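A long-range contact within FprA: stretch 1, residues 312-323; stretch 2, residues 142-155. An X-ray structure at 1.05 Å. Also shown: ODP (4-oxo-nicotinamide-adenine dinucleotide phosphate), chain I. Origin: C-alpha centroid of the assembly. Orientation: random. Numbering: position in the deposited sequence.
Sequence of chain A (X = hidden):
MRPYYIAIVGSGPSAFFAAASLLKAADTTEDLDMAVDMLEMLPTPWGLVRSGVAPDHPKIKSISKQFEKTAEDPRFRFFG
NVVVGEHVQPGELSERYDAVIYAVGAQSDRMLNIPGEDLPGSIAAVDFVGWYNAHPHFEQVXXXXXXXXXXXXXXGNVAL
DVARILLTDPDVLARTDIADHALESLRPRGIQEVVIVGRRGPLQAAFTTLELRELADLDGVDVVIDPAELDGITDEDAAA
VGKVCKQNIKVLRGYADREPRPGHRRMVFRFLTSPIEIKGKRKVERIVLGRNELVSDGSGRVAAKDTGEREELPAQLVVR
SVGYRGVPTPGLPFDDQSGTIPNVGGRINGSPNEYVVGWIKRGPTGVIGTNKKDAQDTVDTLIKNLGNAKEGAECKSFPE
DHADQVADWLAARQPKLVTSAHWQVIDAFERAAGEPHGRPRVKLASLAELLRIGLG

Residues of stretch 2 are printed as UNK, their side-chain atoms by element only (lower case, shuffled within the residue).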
ATOM      1  N   GLU A 312       4.706  12.035 -28.830  1.00 13.18           N
ATOM      2  CA  GLU A 312       4.825  12.927 -27.672  1.00 13.20           C
ATOM      3  C   GLU A 312       3.436  13.485 -27.353  1.00 12.63           C
ATOM      4  O   GLU A 312       2.644  13.795 -28.255  1.00 14.50           O
ATOM      5  CB  GLU A 312       5.856  14.055 -27.899  1.00 16.17           C
ATOM      6  CG  GLU A 312       7.249  13.529 -28.252  1.00 18.60           C
ATOM      7  CD  GLU A 312       8.387  14.513 -28.034  1.00 19.97           C
ATOM      8  OE1 GLU A 312       8.119  15.665 -27.661  1.00 24.90           O
ATOM      9  OE2 GLU A 312       9.567  14.084 -28.197  1.00 23.71           O
ATOM     10  N   LEU A 313       3.154  13.605 -26.062  1.00 12.48           N
ATOM     11  CA  LEU A 313       1.884  14.105 -25.553  1.00 13.06           C
ATOM     12  C   LEU A 313       2.156  15.166 -24.479  1.00 12.04           C
ATOM     13  O   LEU A 313       2.951  14.893 -23.582  1.00 12.12           O
ATOM     14  CB  LEU A 313       1.153  12.935 -24.905  1.00 14.86           C
ATOM     15  CG  LEU A 313      -0.251  13.142 -24.391  1.00 16.49           C
ATOM     16  CD1 LEU A 313      -1.212  13.448 -25.513  1.00 18.23           C
ATOM     17  CD2 LEU A 313      -0.711  11.868 -23.662  1.00 18.35           C
ATOM     18  N   PRO A 314       1.544  16.353 -24.524  1.00 11.01           N
ATOM     19  CA  PRO A 314       1.737  17.303 -23.421  1.00 10.89           C
ATOM     20  C   PRO A 314       1.171  16.761 -22.126  1.00 10.46           C
ATOM     21  O   PRO A 314       0.107  16.165 -22.136  1.00 10.95           O
ATOM     22  CB  PRO A 314       0.959  18.541 -23.864  1.00 11.74           C
ATOM     23  CG  PRO A 314       0.740  18.328 -25.343  1.00 13.43           C
ATOM     24  CD  PRO A 314       0.655  16.868 -25.577  1.00 11.87           C
ATOM     25  N   ALA A 315       1.864  16.983 -21.034  1.00 10.18           N
ATOM     26  CA  ALA A 315       1.391  16.572 -19.724  1.00 10.72           C
ATOM     27  C   ALA A 315       2.122  17.361 -18.689  1.00 10.23           C
ATOM     28  O   ALA A 315       3.285  17.675 -18.882  1.00 11.29           O
ATOM     29  CB  ALA A 315       1.599  15.102 -19.510  1.00 11.86           C
ATOM     30  N   GLN A 316       1.457  17.629 -17.566  1.00 10.07           N
ATOM     31  CA  GLN A 316       2.086  18.432 -16.514  1.00 10.62           C
ATOM     32  C   GLN A 316       2.266  17.663 -15.204  1.00 10.60           C
ATOM     33  O   GLN A 316       2.866  18.177 -14.273  1.00 11.52           O
ATOM     34  CB  GLN A 316       1.321  19.728 -16.299  1.00 11.98           C
ATOM     35  CG  GLN A 316       1.167  20.539 -17.561  1.00 12.35           C
ATOM     36  CD  GLN A 316       0.041  20.026 -18.429  1.00 12.73           C
ATOM     37  OE1 GLN A 316      -0.982  19.598 -17.911  1.00 12.92           O
ATOM     38  NE2 GLN A 316       0.207  20.116 -19.773  1.00 14.34           N
ATOM     39  N   LEU A 317       1.771  16.432 -15.163  1.00 10.20           N
ATOM     40  CA  LEU A 317       1.926  15.524 -14.024  1.00 10.12           C
ATOM     41  C   LEU A 317       2.040  14.131 -14.590  1.00  9.38           C
ATOM     42  O   LEU A 317       1.222  13.743 -15.419  1.00  9.52           O
ATOM     43  CB  LEU A 317       0.717  15.592 -13.101  1.00 10.72           C
ATOM     44  CG  LEU A 317       0.729  14.633 -11.908  1.00 10.94           C
ATOM     45  CD1 LEU A 317       1.814  14.970 -10.919  1.00 12.99           C
ATOM     46  CD2 LEU A 317      -0.647  14.617 -11.250  1.00 11.50           C
ATOM     47  N   VAL A 318       3.037  13.377 -14.141  1.00  9.60           N
ATOM     48  CA  VAL A 318       3.180  11.966 -14.464  1.00  9.35           C
ATOM     49  C   VAL A 318       3.275  11.240 -13.122  1.00  9.35           C
ATOM     50  O   VAL A 318       4.162  11.527 -12.322  1.00 10.24           O
ATOM     51  CB  VAL A 318       4.427  11.685 -15.317  1.00  9.60           C
ATOM     52  CG1 VAL A 318       4.600  10.178 -15.502  1.00 10.78           C
ATOM     53  CG2 VAL A 318       4.307  12.361 -16.661  1.00 10.67           C
ATOM     54  N   VAL A 319       2.348  10.329 -12.891  1.00  9.07           N
ATOM     55  CA  VAL A 319       2.360   9.487 -11.711  1.00  9.30           C
ATOM     56  C   VAL A 319       2.626   8.061 -12.165  1.00  8.59           C
ATOM     57  O   VAL A 319       1.857   7.479 -12.910  1.00  9.20           O
ATOM     58  CB  VAL A 319       1.039   9.515 -10.953  1.00  9.09           C
ATOM     59  CG1 VAL A 319       1.134   8.664  -9.687  1.00  9.75           C
ATOM     60  CG2 VAL A 319       0.637  10.940 -10.601  1.00 10.04           C
ATOM     61  N   ARG A 320       3.750   7.508 -11.732  1.00  8.59           N
ATOM     62  CA  ARG A 320       4.058   6.113 -12.028  1.00  8.63           C
ATOM     63  C   ARG A 320       3.392   5.233 -10.977  1.00  8.34           C
ATOM     64  O   ARG A 320       3.695   5.333  -9.795  1.00  8.61           O
ATOM     65  CB  ARG A 320       5.556   5.847 -12.142  1.00  9.05           C
ATOM     66  CG  ARG A 320       6.368   6.083 -10.875  1.00  8.74           C
ATOM     67  CD  ARG A 320       7.836   5.794 -11.059  1.00  9.28           C
ATOM     68  NE  ARG A 320       8.593   6.098  -9.862  1.00  9.67           N
ATOM     69  CZ  ARG A 320       9.049   7.296  -9.561  1.00  9.85           C
ATOM     70  NH1 ARG A 320       8.829   8.368 -10.314  1.00 10.69           N
ATOM     71  NH2 ARG A 320       9.759   7.451  -8.458  1.00 11.56           N
ATOM     72  N   SER A 321       2.482   4.381 -11.420  1.00  8.66           N
ATOM     73  CA  SER A 321       1.834   3.391 -10.563  1.00  8.65           C
ATOM     74  C   SER A 321       2.248   2.016 -11.042  1.00  8.57           C
ATOM     75  O   SER A 321       1.446   1.226 -11.519  1.00  8.34           O
ATOM     76  CB  SER A 321       0.317   3.601 -10.528  1.00  9.15           C
ATOM     77  OG  SER A 321      -0.239   2.789  -9.515  1.00  8.87           O
ATOM     78  N   VAL A 322       3.537   1.760 -10.917  1.00  8.30           N
ATOM     79  CA  VAL A 322       4.129   0.543 -11.440  1.00  8.76           C
ATOM     80  C   VAL A 322       4.571  -0.386 -10.336  1.00  8.34           C
ATOM     81  O   VAL A 322       5.422  -1.253 -10.538  1.00  9.50           O
ATOM     82  CB  VAL A 322       5.183   0.800 -12.519  1.00  9.08           C
ATOM     83  CG1 VAL A 322       4.562   1.549 -13.668  1.00  8.90           C
ATOM     84  CG2 VAL A 322       6.410   1.557 -11.992  1.00  9.22           C
ATOM     85  N   GLY A 323       3.970  -0.211  -9.173  1.00  8.83           N
ATOM     86  CA  GLY A 323       4.180  -1.072  -8.022  1.00  8.71           C
ATOM     87  C   GLY A 323       4.865  -0.377  -6.883  1.00  8.34           C
ATOM     88  O   GLY A 323       5.690   0.512  -7.062  1.00  8.77           O
ATOM     89  N   UNK A 142       3.208  17.574  -2.329  1.00 12.19           N
ATOM     90  CA  UNK A 142       2.638  18.826  -2.814  1.00 12.49           C
ATOM     91  C   UNK A 142       2.741  18.998  -4.328  1.00 12.45           C
ATOM     92  O   UNK A 142       3.340  19.940  -4.832  1.00 13.21           O
ATOM     93  c   UNK A 142       3.321  19.974  -2.103  1.00 13.79           C
ATOM     94  o   UNK A 142       3.198  19.817  -0.702  1.00 15.63           O
ATOM     95  N   UNK A 143       2.133  18.090  -5.066  1.00 11.97           N
ATOM     96  CA  UNK A 143       2.221  18.164  -6.516  1.00 11.90           C
ATOM     97  C   UNK A 143       1.410  19.334  -7.039  1.00 12.03           C
ATOM     98  O   UNK A 143       0.398  19.717  -6.464  1.00 12.78           O
ATOM     99  c   UNK A 143       1.599  16.849  -6.952  1.00 13.02           C
ATOM    100  c   UNK A 143       1.248  16.992  -4.631  1.00 12.72           C
ATOM    101  c   UNK A 143       0.595  16.567  -5.909  1.00 14.10           C
ATOM    102  N   UNK A 144       1.871  19.891  -8.147  1.00 12.12           N
ATOM    103  CA  UNK A 144       1.113  20.905  -8.864  1.00 12.30           C
ATOM    104  C   UNK A 144       0.038  20.198  -9.673  1.00 11.78           C
ATOM    105  O   UNK A 144       0.346  19.438 -10.605  1.00 12.11           O
ATOM    106  o   UNK A 144       0.150  22.936 -10.523  1.00 15.62           O
ATOM    107  c   UNK A 144       1.386  22.839 -10.504  1.00 15.03           C
ATOM    108  o   UNK A 144       2.091  23.658 -11.124  1.00 22.78           O
ATOM    109  c   UNK A 144       2.062  21.706  -9.758  1.00 13.87           C
ATOM    110  N   UNK A 145      -1.216  20.425  -9.304  1.00 12.09           N
ATOM    111  CA  UNK A 145      -2.356  19.800  -9.932  1.00 12.44           C
ATOM    112  C   UNK A 145      -3.115  20.781 -10.816  1.00 12.97           C
ATOM    113  O   UNK A 145      -4.274  20.555 -11.134  1.00 15.72           O
ATOM    114  c   UNK A 145      -3.281  19.208  -8.869  1.00 12.69           C
ATOM    115  c   UNK A 145      -2.596  18.199  -7.959  1.00 12.14           C
ATOM    116  c   UNK A 145      -1.916  17.109  -8.753  1.00 11.94           C
ATOM    117  c   UNK A 145      -3.609  17.607  -6.986  1.00 13.66           C
ATOM    118  N   UNK A 146      -2.455  21.842 -11.263  1.00 13.01           N
ATOM    119  CA  UNK A 146      -3.120  22.893 -12.041  1.00 13.95           C
ATOM    120  C   UNK A 146      -3.108  22.668 -13.546  1.00 13.97           C
ATOM    121  O   UNK A 146      -3.806  23.369 -14.260  1.00 15.31           O
ATOM    122  c   UNK A 146      -2.512  24.267 -11.729  1.00 14.10           C
ATOM    123  o   UNK A 146      -1.214  24.393 -12.250  1.00 15.06           O
ATOM    124  N   UNK A 147      -2.300  21.734 -14.040  1.00 13.51           N
ATOM    125  CA  UNK A 147      -2.199  21.518 -15.464  1.00 12.91           C
ATOM    126  C   UNK A 147      -3.315  20.656 -15.992  1.00 12.48           C
ATOM    127  O   UNK A 147      -3.807  19.756 -15.311  1.00 12.91           O
ATOM    128  N   UNK A 148      -3.651  20.839 -17.249  1.00 12.18           N
ATOM    129  CA  UNK A 148      -4.782  20.173 -17.824  1.00 11.94           C
ATOM    130  C   UNK A 148      -4.689  18.677 -17.994  1.00 11.93           C
ATOM    131  O   UNK A 148      -5.719  18.031 -18.040  1.00 12.55           O
ATOM    132  c   UNK A 148      -5.153  20.824 -19.172  1.00 13.15           C
ATOM    133  N   UNK A 149      -3.499  18.137 -18.169  1.00 11.17           N
ATOM    134  CA  UNK A 149      -3.380  16.694 -18.410  1.00 10.57           C
ATOM    135  C   UNK A 149      -2.407  16.048 -17.432  1.00  9.88           C
ATOM    136  O   UNK A 149      -1.284  16.524 -17.239  1.00 10.36           O
ATOM    137  c   UNK A 149      -2.927  16.354 -19.830  1.00 10.46           C
ATOM    138  c   UNK A 149      -2.502  14.433 -21.492  1.00 10.36           C
ATOM    139  c   UNK A 149      -2.859  14.850 -20.079  1.00 10.36           C
ATOM    140  n   UNK A 149      -4.536  15.967 -24.138  1.00 13.19           N
ATOM    141  n   UNK A 149      -3.575  14.773 -22.431  1.00 11.52           N
ATOM    142  c   UNK A 149      -3.496  15.734 -23.368  1.00 11.56           C
ATOM    143  n   UNK A 149      -2.406  16.459 -23.559  1.00 11.99           N
ATOM    144  N   UNK A 150      -2.876  14.950 -16.846  1.00  9.56           N
ATOM    145  CA  UNK A 150      -2.027  14.077 -16.045  1.00  9.83           C
ATOM    146  C   UNK A 150      -1.934  12.721 -16.751  1.00  9.42           C
ATOM    147  O   UNK A 150      -2.887  12.274 -17.388  1.00  9.44           O
ATOM    148  c   UNK A 150      -2.600  13.900 -14.665  1.00 10.19           C
ATOM    149  N   UNK A 151      -0.789  12.066 -16.596  1.00  9.42           N
ATOM    150  CA  UNK A 151      -0.559  10.727 -17.127  1.00  9.32           C
ATOM    151  C   UNK A 151      -0.221   9.824 -15.957  1.00  8.95           C
ATOM    152  O   UNK A 151       0.611  10.152 -15.137  1.00 10.25           O
ATOM    153  c   UNK A 151       0.137  11.597 -19.369  1.00 10.16           C
ATOM    154  c   UNK A 151       0.940   9.370 -18.586  1.00 11.52           C
ATOM    155  c   UNK A 151       0.558  10.769 -18.147  1.00  9.71           C
ATOM    156  N   UNK A 152      -0.894   8.681 -15.915  1.00  8.81           N
ATOM    157  CA  UNK A 152      -0.667   7.645 -14.924  1.00  8.54           C
ATOM    158  C   UNK A 152      -0.161   6.418 -15.648  1.00  8.55           C
ATOM    159  O   UNK A 152      -0.790   5.922 -16.570  1.00  9.62           O
ATOM    160  c   UNK A 152      -1.948   7.318 -14.146  1.00  9.35           C
ATOM    161  c   UNK A 152      -1.676   6.207 -13.131  1.00 10.30           C
ATOM    162  c   UNK A 152      -2.496   8.547 -13.434  1.00 10.28           C
ATOM    163  N   UNK A 153       0.996   5.934 -15.231  1.00  8.72           N
ATOM    164  CA  UNK A 153       1.597   4.731 -15.822  1.00  8.69           C
ATOM    165  C   UNK A 153       1.217   3.522 -14.980  1.00  8.49           C
ATOM    166  O   UNK A 153       1.413   3.551 -13.778  1.00  9.12           O
ATOM    167  c   UNK A 153       3.582   6.137 -16.553  1.00  9.85           C
ATOM    168  c   UNK A 153       3.683   3.608 -16.611  1.00  9.27           C
ATOM    169  c   UNK A 153       3.082   6.397 -17.947  1.00 10.56           C
ATOM    170  c   UNK A 153       3.119   4.835 -15.907  1.00  8.86           C
ATOM    171  N   UNK A 154       0.683   2.483 -15.612  1.00  8.80           N
ATOM    172  CA  UNK A 154       0.393   1.233 -14.959  1.00  8.32           C
ATOM    173  C   UNK A 154      -1.055   0.819 -15.103  1.00  8.26           C
ATOM    174  O   UNK A 154      -1.929   1.639 -15.369  1.00  9.25           O
ATOM    175  N   UNK A 155      -1.292  -0.466 -14.917  1.00  8.66           N
ATOM    176  CA  UNK A 155      -2.606  -1.074 -15.076  1.00  8.79           C
ATOM    177  C   UNK A 155      -3.001  -1.927 -13.876  1.00  9.03           C
ATOM    178  O   UNK A 155      -3.648  -2.953 -14.038  1.00  9.55           O
ATOM    179  c   UNK A 155      -3.037  -1.117 -17.650  1.00  9.38           C
ATOM    180  o   UNK A 155      -3.126  -1.774 -18.682  1.00 10.12           O
ATOM    181  n   UNK A 155      -3.205   0.195 -17.602  1.00 10.22           N
ATOM    182  c   UNK A 155      -2.691  -1.903 -16.372  1.00  9.50           C
TER
HETATM  183  O1X ODP I2458       2.853  -5.580 -17.512  1.00 13.02           O
HETATM  184  P2B ODP I2458       2.598  -5.675 -16.039  1.00 11.92           P
HETATM  185  O2X ODP I2458       1.445  -6.584 -15.668  1.00 12.96           O
HETATM  186  O3X ODP I2458       3.846  -6.005 -15.237  1.00 13.06           O
HETATM  187  O2B ODP I2458       2.156  -4.171 -15.657  1.00  9.41           O
HETATM  188  C2B ODP I2458       2.180  -3.681 -14.320  1.00  8.77           C
HETATM  189  C3B ODP I2458       0.827  -3.539 -13.662  1.00  8.73           C
HETATM  190  O3B ODP I2458      -0.126  -3.059 -14.599  1.00  9.30           O
HETATM  191  C1B ODP I2458       2.663  -2.276 -14.325  1.00  8.50           C
HETATM  192  N9A ODP I2458       4.067  -2.064 -14.574  1.00  8.91           N
HETATM  193  C8A ODP I2458       5.141  -2.551 -13.872  1.00  9.52           C
HETATM  194  N7A ODP I2458       6.286  -2.095 -14.345  1.00  9.77           N
HETATM  195  C5A ODP I2458       5.966  -1.270 -15.397  1.00  9.40           C
HETATM  196  C4A ODP I2458       4.577  -1.261 -15.544  1.00  9.23           C
HETATM  197  N3A ODP I2458       3.895  -0.543 -16.470  1.00  9.18           N
HETATM  198  C2A ODP I2458       4.681   0.177 -17.290  1.00  9.68           C
HETATM  199  N1A ODP I2458       6.040   0.238 -17.213  1.00 10.04           N
HETATM  200  C6A ODP I2458       6.699  -0.489 -16.262  1.00  9.61           C
HETATM  201  N6A ODP I2458       8.029  -0.340 -16.189  1.00 11.14           N
HETATM  202  O4B ODP I2458       2.342  -1.820 -13.024  1.00  9.16           O
HETATM  203  C4B ODP I2458       1.101  -2.432 -12.643  1.00  9.32           C
HETATM  204  C5B ODP I2458       1.214  -2.935 -11.234  1.00  9.70           C
HETATM  205  O5B ODP I2458      -0.065  -3.362 -10.827  1.00  9.24           O
HETATM  206  PA  ODP I2458      -0.218  -4.184  -9.467  1.00  9.82           P
HETATM  207  O1A ODP I2458      -1.617  -4.585  -9.349  1.00 10.37           O
HETATM  208  O2A ODP I2458       0.817  -5.232  -9.358  1.00 11.09           O
HETATM  209  O3  ODP I2458       0.192  -3.097  -8.372  1.00  9.19           O
HETATM  210  PN  ODP I2458      -0.615  -1.860  -7.685  1.00  9.28           P
HETATM  211  O1N ODP I2458      -1.516  -1.206  -8.658  1.00  9.66           O
HETATM  212  O2N ODP I2458       0.453  -1.091  -7.012  1.00  9.92           O
HETATM  213  O5D ODP I2458      -1.541  -2.582  -6.633  1.00  9.11           O
HETATM  214  C5D ODP I2458      -0.921  -3.297  -5.533  1.00 10.34           C
HETATM  215  C4D ODP I2458      -1.932  -4.269  -4.966  1.00 10.89           C
HETATM  216  O4D ODP I2458      -2.927  -3.614  -4.189  1.00 12.08           O
HETATM  217  C1D ODP I2458      -4.220  -3.987  -4.669  1.00 12.43           C
HETATM  218  C2D ODP I2458      -3.997  -4.432  -6.053  1.00 11.64           C
HETATM  219  O2D ODP I2458      -5.059  -5.088  -6.647  1.00 12.42           O
HETATM  220  C3D ODP I2458      -2.656  -5.064  -6.045  1.00 10.89           C
HETATM  221  O3D ODP I2458      -2.806  -6.414  -5.656  1.00 13.72           O
HETATM  222  N1N ODP I2458      -5.206  -3.008  -4.374  1.00 11.80           N
HETATM  223  C2N ODP I2458      -6.551  -3.440  -4.314  1.00 12.02           C
HETATM  224  C3N ODP I2458      -7.529  -2.509  -4.435  1.00 11.82           C
HETATM  225  C7N ODP I2458      -8.944  -3.103  -4.398  1.00 13.09           C
HETATM  226  N7N ODP I2458      -9.919  -2.241  -4.528  1.00 16.61           N
HETATM  227  O7N ODP I2458      -9.057  -4.342  -4.269  1.00 12.96           O
HETATM  228  C4N ODP I2458      -7.295  -1.144  -4.652  1.00 14.14           C
HETATM  229  O99 ODP I2458      -8.210  -0.283  -4.830  1.00 16.56           O
HETATM  230  C5N ODP I2458      -5.888  -0.728  -4.734  1.00 12.89           C
HETATM  231  C6N ODP I2458      -4.861  -1.691  -4.609  1.00 12.45           C
HETATM  232  O   HOH W   1       2.768  18.437 -11.507  1.00 16.59           O

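Position 142 carries one carbon followed by one oxygen and lies beyond the reach of stretch 1; it is Ser-142. At 143 three carbons close a ring onto the backbone nitrogen, which defines Pro-143; its CB lies 4.4 Å from Leu-317 CD1. Position 144 has two carbons, the second bearing two oxygens, the carboxylate of Asp-144. A water bridges the two stretches, donating to Asp-144 O and Gln-316 O, each 2.8 Å from the water oxygen. At 145 four carbons fork at the second, and the far end of one arm comes within 3.7 Å of Leu-317 CD2; this is Leu-145, and the near atom is CD2, although the CA-to-CB bond points away.

Position 146, one carbon and one oxygen, is Ser-146; its OG donates to Asp-144 OD1 (2.6 Å). No side-chain atom exists at 147, hence Gly-147; a CB here would fall 2.5 Å from Gln-316 OE1, a clash. The single carbon at 148 marks Ala-148, an exposed residue of which stretch 1 covers little. At 149 three carbons, a nitrogen and a carbon carrying two more nitrogens form a guanidinium: Arg-149. Its NH1 donates to Pro-314 O (2.9 Å) near the guanidinium plane, while Leu-313 CD1 covers one face.

Position 150, again one carbon, is Ala-150, with CB 4.0 Å from Leu-317 CD2. At 151 one carbon carries two others, one of them 3.8 Å from Ala-315 CB; this is Val-151, and that atom is CG2. The same fork at 152 is Val-152, on the sheet face shared with Val-319. At 153 four carbons fork at the first, one arm two carbons long, as in Ile-153; its CG2 meets Val-322 CG1 at 3.7 Å. Position 154 is bare: Gly-154, where a CB would sit 2.1 Å from Ser-321 O and the backbone angles themselves require glycine. At 155 two carbons, the second with one oxygen and one nitrogen, give Asn-155, whose CA-to-CB bond points away from stretch 1; its backbone N donates to ODP O3B (2.9 Å).

The contact is a parallel pairing of strands 317-320 and 149-153. Val-151 N donates to Leu-317 O (2.9 Å), Val-319 N to Val-151 O (2.8 Å), Ile-153 N to Val-319 O (2.9 Å) and Ser-321 N to Ile-153 O (2.7 Å), so the bonds alternate in direction along the ladder. Before it, Gln-316 clasps Arg-149 through both backbone and side chain: Gln-316 N donates to Arg-149 O (3.0 Å), and Arg-149 N to Gln-316 OE1 (2.9 Å). Val-318 and Val-151 pack on one sheet face, Val-319 and Val-152 on the other.

Stretch 2 142-155: SPDLSGARAVVIGN
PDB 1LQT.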